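Local coordinates for peptidoglycan recognition protein-LC isoform LCx (PDB 2F2L) that probably acts as a peptidoglycan receptor in Drosophila immunity, binding a disaccharide-tetrapeptide fragment in its extracellular domain together with a second protein chain, at residues 140-145 with 161-166; 138-141 with 147-150. One frame throughout, in Å; residues are numbered along the deposited sequence.

In the fold
Both contacts start from the end of edge strand 135-139 and share H140 and R141, with their centres about 8 Å apart. Contact 1 (140-145 with 161-166) lies at the surface, where the loop after the strand meets the C-terminal tail; one glutamine amide makes both direct hydrogen bonds, accepting one and donating the other, and a water weakly links it to H165 O. Contact 2 (138-141 with 147-150) is buried and joins the strand end to the turn before helix 151-157, using a histidine-serine pair, proline packing and an arginine that donates to a backbone oxygen and pairs with carboxylates. Both also touch the bound muropeptide: contact 1 through its peptide carboxylate, contact 2 additionally through a sugar hydroxyl.

Contact 1. Residues 140-145 with 161-166; sequences HRQLSA and PHWSHE. With MLD (glcnac(beta1-4)-murnac(1,6-anhydro)-L-ala-gamma-D-glu-meso-a2pm-D-ala), chain G.
The carboxamide of Q142 meets the C-terminal tail at two points, and this is the close part of the contact. Its OE1 accepts from the indole NE1 of W163 at 3.0 Å, the donor standing above the carbonyl plane of the amide instead of on a lone pair; the amide and indole planes are 34° apart. Its NE2 gives a 2.9 Å bond along a lone pair of S164 O, in the plane of that carbonyl, with an N-H...O angle of 155°. A glutamine suits this place because one flat group both donates and accepts, and its chain, extended beyond CG (chi2 173°), reaches across the gap. OE1 also takes the backbone N-H of G139, which helps fix the rotation of the amide.

In the peptidoglycan recognition fold, this loop follows edge strand 135-139, and the tail pairs with that strand through backbone bonds from H162 and S164 to L137. The same loop binds the muropeptide at its other end: H140 NE2 and S144 OG converge on the carboxylate oxygen OAQ at 2.7 and 2.9 Å.

The outer side is looser. H165 approaches Q142 NE2 with its backbone and CB (CA at 3.8 Å), its ring leads away into an exposed position, and a water 3.1 Å from Q142 NE2 makes a weak bond to H165 O.

Contact 2. Residues 138-141 with 147-150; sequences YGHR and ESPG. With MLD (glcnac(beta1-4)-murnac(1,6-anhydro)-L-ala-gamma-D-glu-meso-a2pm-D-ala), chain G.
S148 OG sits at the edge of the H140 ring, in its plane, 3.0 Å from ND1, and either partner could be the donor. In the amidase-like fold of peptidoglycan recognition proteins this pair joins the strand end to the 147-150 loop beside the ligand, with H140 NE2 turned to the ligand carboxylate; the serine probably occupies the position where zinc-dependent relatives carry a metal-binding cysteine. S148 OG also accepts from the backbone N of H32, and S148 N is hydrogen-bonded to T146 OG1. Small enough to fit beside the imidazole, the serine also brings its OG and CB near the ligand methyl CAJ, with CB 3.5 Å away.

Next to it, S148 O takes a weak bond from R141 N, and the carbon chain of R141 folds back over the same oxygen. R141 has CG between its backbone N and carbonyl carbon (chi1 52°), and with further bends at chi2 and chi3 this brings the guanidinium round to E147. There NH1 donates to E147 O at 2.9 Å, with the oxygen at the edge of the guanidinium, and makes a longer salt bridge of 3.3 Å to E147 OE1. NH2 is paired with E151, so a long, multiply donating arginine serves both backbone and acids.

P149, after a cis peptide bond, packs its CD against R141 CD, 3.8 Å away, and lies near the backbone of G139 and H140. E147 N donates to the sugar oxygen O3 of the ligand at 2.9 Å, while E147 O is gripped from opposite faces of its plane by R141 NH1 and by G150 N, the N-cap residue of helix 151-157.

Contact 1. Residues 140-145 with 161-166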
# COMPACT_ATOMS: atom_id res chain seq x y z
N HIS B 140 -13.31 2.60 11.22
CA HIS B 140 -12.01 2.11 11.73
C HIS B 140 -11.30 3.18 12.57
O HIS B 140 -10.76 2.89 13.64
CB HIS B 140 -11.17 1.69 10.51
CG HIS B 140 -9.89 0.97 10.81
ND1 HIS B 140 -9.03 0.59 9.81
CD2 HIS B 140 -9.33 0.56 11.97
CE1 HIS B 140 -7.98 -0.02 10.34
NE2 HIS B 140 -8.15 -0.06 11.65
N ARG B 141 -11.30 4.43 12.09
CA ARG B 141 -10.64 5.53 12.80
C ARG B 141 -11.13 5.82 14.22
O ARG B 141 -10.41 6.47 14.98
CB ARG B 141 -10.69 6.82 12.00
CG ARG B 141 -12.06 7.24 11.50
CD ARG B 141 -11.88 7.85 10.12
NE ARG B 141 -12.09 9.25 10.15
CZ ARG B 141 -11.70 10.12 9.23
NH1 ARG B 141 -10.98 9.78 8.14
NH2 ARG B 141 -12.02 11.38 9.42
N GLN B 142 -12.33 5.38 14.57
CA GLN B 142 -12.85 5.59 15.92
C GLN B 142 -12.20 4.63 16.93
O GLN B 142 -12.23 4.88 18.12
CB GLN B 142 -14.38 5.42 15.94
CG GLN B 142 -15.15 6.34 15.00
CD GLN B 142 -16.63 6.03 14.94
OE1 GLN B 142 -17.12 5.47 13.95
NE2 GLN B 142 -17.37 6.39 16.00
N LEU B 143 -11.62 3.53 16.44
CA LEU B 143 -11.07 2.48 17.29
C LEU B 143 -9.55 2.29 17.16
O LEU B 143 -8.94 1.53 17.93
CB LEU B 143 -11.79 1.16 16.94
CG LEU B 143 -13.33 1.21 17.01
CD1 LEU B 143 -13.94 -0.09 16.55
CD2 LEU B 143 -13.82 1.55 18.42
N SER B 144 -8.94 2.98 16.21
CA SER B 144 -7.55 2.80 15.87
C SER B 144 -7.04 4.13 15.27
O SER B 144 -7.83 4.92 14.74
CB SER B 144 -7.44 1.63 14.88
OG SER B 144 -6.19 1.60 14.22
N ALA B 145 -5.74 4.38 15.39
CA ALA B 145 -5.16 5.63 14.90
C ALA B 145 -4.93 5.53 13.40
O ALA B 145 -3.91 5.02 12.94
CB ALA B 145 -3.84 5.94 15.65
N PRO B 161 -28.07 4.76 10.39
CA PRO B 161 -28.78 4.68 11.66
C PRO B 161 -28.05 3.89 12.76
O PRO B 161 -28.18 4.22 13.94
CB PRO B 161 -30.11 4.00 11.28
CG PRO B 161 -30.24 4.26 9.80
CD PRO B 161 -28.85 4.14 9.30
N HIS B 162 -27.27 2.88 12.37
CA HIS B 162 -26.54 2.09 13.37
C HIS B 162 -25.22 2.72 13.85
O HIS B 162 -24.58 2.18 14.76
CB HIS B 162 -26.30 0.69 12.83
CG HIS B 162 -27.55 -0.12 12.70
ND1 HIS B 162 -27.98 -0.98 13.69
CD2 HIS B 162 -28.47 -0.20 11.71
CE1 HIS B 162 -29.11 -1.55 13.32
NE2 HIS B 162 -29.42 -1.10 12.11
N TRP B 163 -24.81 3.83 13.23
CA TRP B 163 -23.55 4.47 13.61
C TRP B 163 -23.58 4.84 15.09
O TRP B 163 -24.62 5.27 15.60
CB TRP B 163 -23.23 5.69 12.73
CG TRP B 163 -21.93 6.36 13.16
CD1 TRP B 163 -20.65 5.92 12.92
CD2 TRP B 163 -21.79 7.57 13.93
NE1 TRP B 163 -19.74 6.78 13.48
CE2 TRP B 163 -20.41 7.80 14.11
CE3 TRP B 163 -22.70 8.47 14.49
CZ2 TRP B 163 -19.93 8.90 14.82
CZ3 TRP B 163 -22.22 9.57 15.19
CH2 TRP B 163 -20.84 9.77 15.35
N SER B 164 -22.46 4.64 15.77
CA SER B 164 -22.31 5.02 17.17
C SER B 164 -20.98 5.72 17.40
O SER B 164 -19.98 5.42 16.72
CB SER B 164 -22.42 3.77 18.05
OG SER B 164 -22.14 4.08 19.41
N HIS B 165 -20.96 6.68 18.34
CA HIS B 165 -19.71 7.27 18.82
C HIS B 165 -19.36 6.80 20.22
O HIS B 165 -18.46 7.36 20.85
CB HIS B 165 -19.69 8.81 18.72
CG HIS B 165 -20.68 9.52 19.59
ND1 HIS B 165 -20.59 9.55 20.97
CD2 HIS B 165 -21.75 10.29 19.28
CE1 HIS B 165 -21.58 10.27 21.46
NE2 HIS B 165 -22.30 10.73 20.46
N GLU B 166 -20.04 5.77 20.70
CA GLU B 166 -19.74 5.17 22.00
C GLU B 166 -19.08 3.82 21.78
O GLU B 166 -17.89 3.63 22.05
CB GLU B 166 -21.02 4.99 22.81
CG GLU B 166 -21.65 6.30 23.27
CD GLU B 166 -22.87 6.07 24.13
OE1 GLU B 166 -22.74 5.50 25.25
OE2 GLU B 166 -23.97 6.47 23.69
CAA MLD G . -5.33 5.95 3.85
CAB MLD G . -5.28 5.13 5.13
OAC MLD G . -6.29 4.60 5.57
N2 MLD G . -4.07 5.06 5.69
C2 MLD G . -3.80 4.36 6.94
C3 MLD G . -3.06 5.35 7.85
O3 MLD G . -3.84 6.53 8.12
C4 MLD G . -2.58 4.67 9.13
O4 MLD G . -1.76 5.59 9.81
C5 MLD G . -1.75 3.43 8.76
C6 MLD G . -1.30 2.55 9.95
O6 MLD G . -0.34 1.58 9.45
O5 MLD G . -2.58 2.57 7.99
C1 MLD G . -2.92 3.14 6.70
O1 MLD G . -3.67 2.20 5.98
CA4 MLD G . -2.84 1.10 5.51
CA5 MLD G . -1.91 1.41 4.34
OA5 MLD G . -2.16 0.60 3.15
CA6 MLD G . -0.63 0.82 4.83
OA6 MLD G . -0.76 -0.56 4.54
CA1 MLD G . -1.91 -0.72 3.67
CA2 MLD G . -3.10 -1.17 4.53
NAD MLD G . -4.05 -1.95 3.71
CAE MLD G . -4.43 -3.17 4.02
CAF MLD G . -5.40 -3.80 3.04
OAG MLD G . -4.07 -3.78 5.03
CA3 MLD G . -3.84 0.03 5.12
OAH MLD G . -4.62 -0.33 6.32
CAI MLD G . -6.03 -0.53 6.08
CAJ MLD G . -6.84 0.73 6.25
CAL MLD G . -6.56 -1.58 7.07
OAM MLD G . -7.77 -1.82 7.05
N MLD G . -5.71 -2.20 7.89
CA MLD G . -6.10 -3.24 8.85
CB MLD G . -5.98 -4.57 8.10
C MLD G . -5.06 -3.21 9.99
O MLD G . -3.85 -3.27 9.73
NAN MLD G . -5.57 -3.10 11.21
CAO MLD G . -4.80 -3.06 12.46
CAP MLD G . -5.27 -1.88 13.38
OBA MLD G . -4.98 -1.99 14.57
OAQ MLD G . -5.93 -0.93 12.90
CBB MLD G . -5.09 -4.32 13.27
CBC MLD G . -4.55 -5.61 12.66
CBD MLD G . -4.85 -6.77 13.63
OBE MLD G . -5.78 -6.72 14.43
NBF MLD G . -4.03 -7.79 13.54
CBG MLD G . -4.17 -8.98 14.39
CBH MLD G . -3.84 -8.62 15.85
OBI MLD G . -2.86 -7.93 16.13
NBJ MLD G . -4.71 -9.08 16.75
CBK MLD G . -4.56 -8.87 18.21
CBL MLD G . -4.57 -10.24 18.90
CBM MLD G . -5.69 -8.02 18.84
OBO MLD G . -6.81 -7.99 18.26
OBN MLD G . -5.41 -7.42 19.91
CBP MLD G . -3.26 -10.09 13.84
CBQ MLD G . -3.62 -11.47 14.41
CBR MLD G . -2.80 -12.58 13.74
CBS MLD G . -3.46 -13.96 13.83
CBT MLD G . -4.67 -14.01 12.89
OBV MLD G . -4.42 -14.08 11.67
OBU MLD G . -5.81 -13.99 13.40
NBW MLD G . -3.89 -14.21 15.21
O HOH W 1 -16.26 8.05 18.39

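Contact 2. Residues 138-141 with 147-150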
# COMPACT_ATOMS: atom_id res chain seq x y z
N TYR B 138 -19.14 1.38 13.46
CA TYR B 138 -18.05 2.34 13.62
C TYR B 138 -17.17 2.42 12.38
O TYR B 138 -17.03 1.46 11.63
CB TYR B 138 -17.14 1.95 14.80
CG TYR B 138 -17.86 1.72 16.10
CD1 TYR B 138 -18.12 2.78 16.97
CD2 TYR B 138 -18.28 0.45 16.48
CE1 TYR B 138 -18.77 2.57 18.16
CE2 TYR B 138 -18.94 0.23 17.66
CZ TYR B 138 -19.19 1.29 18.50
OH TYR B 138 -19.85 1.05 19.69
N GLY B 139 -16.57 3.59 12.17
CA GLY B 139 -15.45 3.73 11.25
C GLY B 139 -14.21 3.21 11.97
O GLY B 139 -14.10 3.34 13.18
N HIS B 140 -13.31 2.60 11.22
CA HIS B 140 -12.01 2.11 11.73
C HIS B 140 -11.30 3.18 12.57
O HIS B 140 -10.76 2.89 13.64
CB HIS B 140 -11.17 1.69 10.51
CG HIS B 140 -9.89 0.97 10.81
ND1 HIS B 140 -9.03 0.59 9.81
CD2 HIS B 140 -9.33 0.56 11.97
CE1 HIS B 140 -7.98 -0.02 10.34
NE2 HIS B 140 -8.15 -0.06 11.65
N ARG B 141 -11.30 4.43 12.09
CA ARG B 141 -10.64 5.53 12.80
C ARG B 141 -11.13 5.82 14.22
O ARG B 141 -10.41 6.47 14.98
CB ARG B 141 -10.69 6.82 12.00
CG ARG B 141 -12.06 7.24 11.50
CD ARG B 141 -11.88 7.85 10.12
NE ARG B 141 -12.09 9.25 10.15
CZ ARG B 141 -11.70 10.12 9.23
NH1 ARG B 141 -10.98 9.78 8.14
NH2 ARG B 141 -12.02 11.38 9.42
N GLU B 147 -6.49 6.88 9.14
CA GLU B 147 -7.40 7.57 8.22
C GLU B 147 -8.62 6.72 7.83
O GLU B 147 -9.69 7.25 7.49
CB GLU B 147 -6.63 7.96 6.97
CG GLU B 147 -7.24 9.09 6.24
CD GLU B 147 -7.14 10.37 7.03
OE1 GLU B 147 -8.13 11.14 7.03
OE2 GLU B 147 -6.08 10.61 7.65
N SER B 148 -8.44 5.40 7.86
CA SER B 148 -9.46 4.43 7.47
C SER B 148 -10.79 4.71 8.18
O SER B 148 -10.79 5.00 9.38
CB SER B 148 -8.97 3.01 7.83
OG SER B 148 -9.82 2.00 7.32
N PRO B 149 -11.92 4.60 7.45
CA PRO B 149 -12.17 4.18 6.06
C PRO B 149 -12.09 5.27 5.00
O PRO B 149 -12.64 5.10 3.92
CB PRO B 149 -13.61 3.70 6.11
CG PRO B 149 -14.25 4.65 7.09
CD PRO B 149 -13.19 4.91 8.15
N GLY B 150 -11.42 6.38 5.30
CA GLY B 150 -11.34 7.50 4.37
C GLY B 150 -12.41 8.52 4.71
O GLY B 150 -13.55 8.17 4.93
CAA MLD G . -5.33 5.95 3.85
CAB MLD G . -5.28 5.13 5.13
OAC MLD G . -6.29 4.60 5.57
N2 MLD G . -4.07 5.06 5.69
C2 MLD G . -3.80 4.36 6.94
C3 MLD G . -3.06 5.35 7.85
O3 MLD G . -3.84 6.53 8.12
C4 MLD G . -2.58 4.67 9.13
O4 MLD G . -1.76 5.59 9.81
C5 MLD G . -1.75 3.43 8.76
C6 MLD G . -1.30 2.55 9.95
O6 MLD G . -0.34 1.58 9.45
O5 MLD G . -2.58 2.57 7.99
C1 MLD G . -2.92 3.14 6.70
O1 MLD G . -3.67 2.20 5.98
CA4 MLD G . -2.84 1.10 5.51
CA5 MLD G . -1.91 1.41 4.34
OA5 MLD G . -2.16 0.60 3.15
CA6 MLD G . -0.63 0.82 4.83
OA6 MLD G . -0.76 -0.56 4.54
CA1 MLD G . -1.91 -0.72 3.67
CA2 MLD G . -3.10 -1.17 4.53
NAD MLD G . -4.05 -1.95 3.71
CAE MLD G . -4.43 -3.17 4.02
CAF MLD G . -5.40 -3.80 3.04
OAG MLD G . -4.07 -3.78 5.03
CA3 MLD G . -3.84 0.03 5.12
OAH MLD G . -4.62 -0.33 6.32
CAI MLD G . -6.03 -0.53 6.08
CAJ MLD G . -6.84 0.73 6.25
CAL MLD G . -6.56 -1.58 7.07
OAM MLD G . -7.77 -1.82 7.05
N MLD G . -5.71 -2.20 7.89
CA MLD G . -6.10 -3.24 8.85
CB MLD G . -5.98 -4.57 8.10
C MLD G . -5.06 -3.21 9.99
O MLD G . -3.85 -3.27 9.73
NAN MLD G . -5.57 -3.10 11.21
CAO MLD G . -4.80 -3.06 12.46
CAP MLD G . -5.27 -1.88 13.38
OBA MLD G . -4.98 -1.99 14.57
OAQ MLD G . -5.93 -0.93 12.90
CBB MLD G . -5.09 -4.32 13.27
CBC MLD G . -4.55 -5.61 12.66
CBD MLD G . -4.85 -6.77 13.63
OBE MLD G . -5.78 -6.72 14.43
NBF MLD G . -4.03 -7.79 13.54
CBG MLD G . -4.17 -8.98 14.39
CBH MLD G . -3.84 -8.62 15.85
OBI MLD G . -2.86 -7.93 16.13
NBJ MLD G . -4.71 -9.08 16.75
CBK MLD G . -4.56 -8.87 18.21
CBL MLD G . -4.57 -10.24 18.90
CBM MLD G . -5.69 -8.02 18.84
OBO MLD G . -6.81 -7.99 18.26
OBN MLD G . -5.41 -7.42 19.91
CBP MLD G . -3.26 -10.09 13.84
CBQ MLD G . -3.62 -11.47 14.41
CBR MLD G . -2.80 -12.58 13.74
CBS MLD G . -3.46 -13.96 13.83
CBT MLD G . -4.67 -14.01 12.89
OBV MLD G . -4.42 -14.08 11.67
OBU MLD G . -5.81 -13.99 13.40
NBW MLD G . -3.89 -14.21 15.21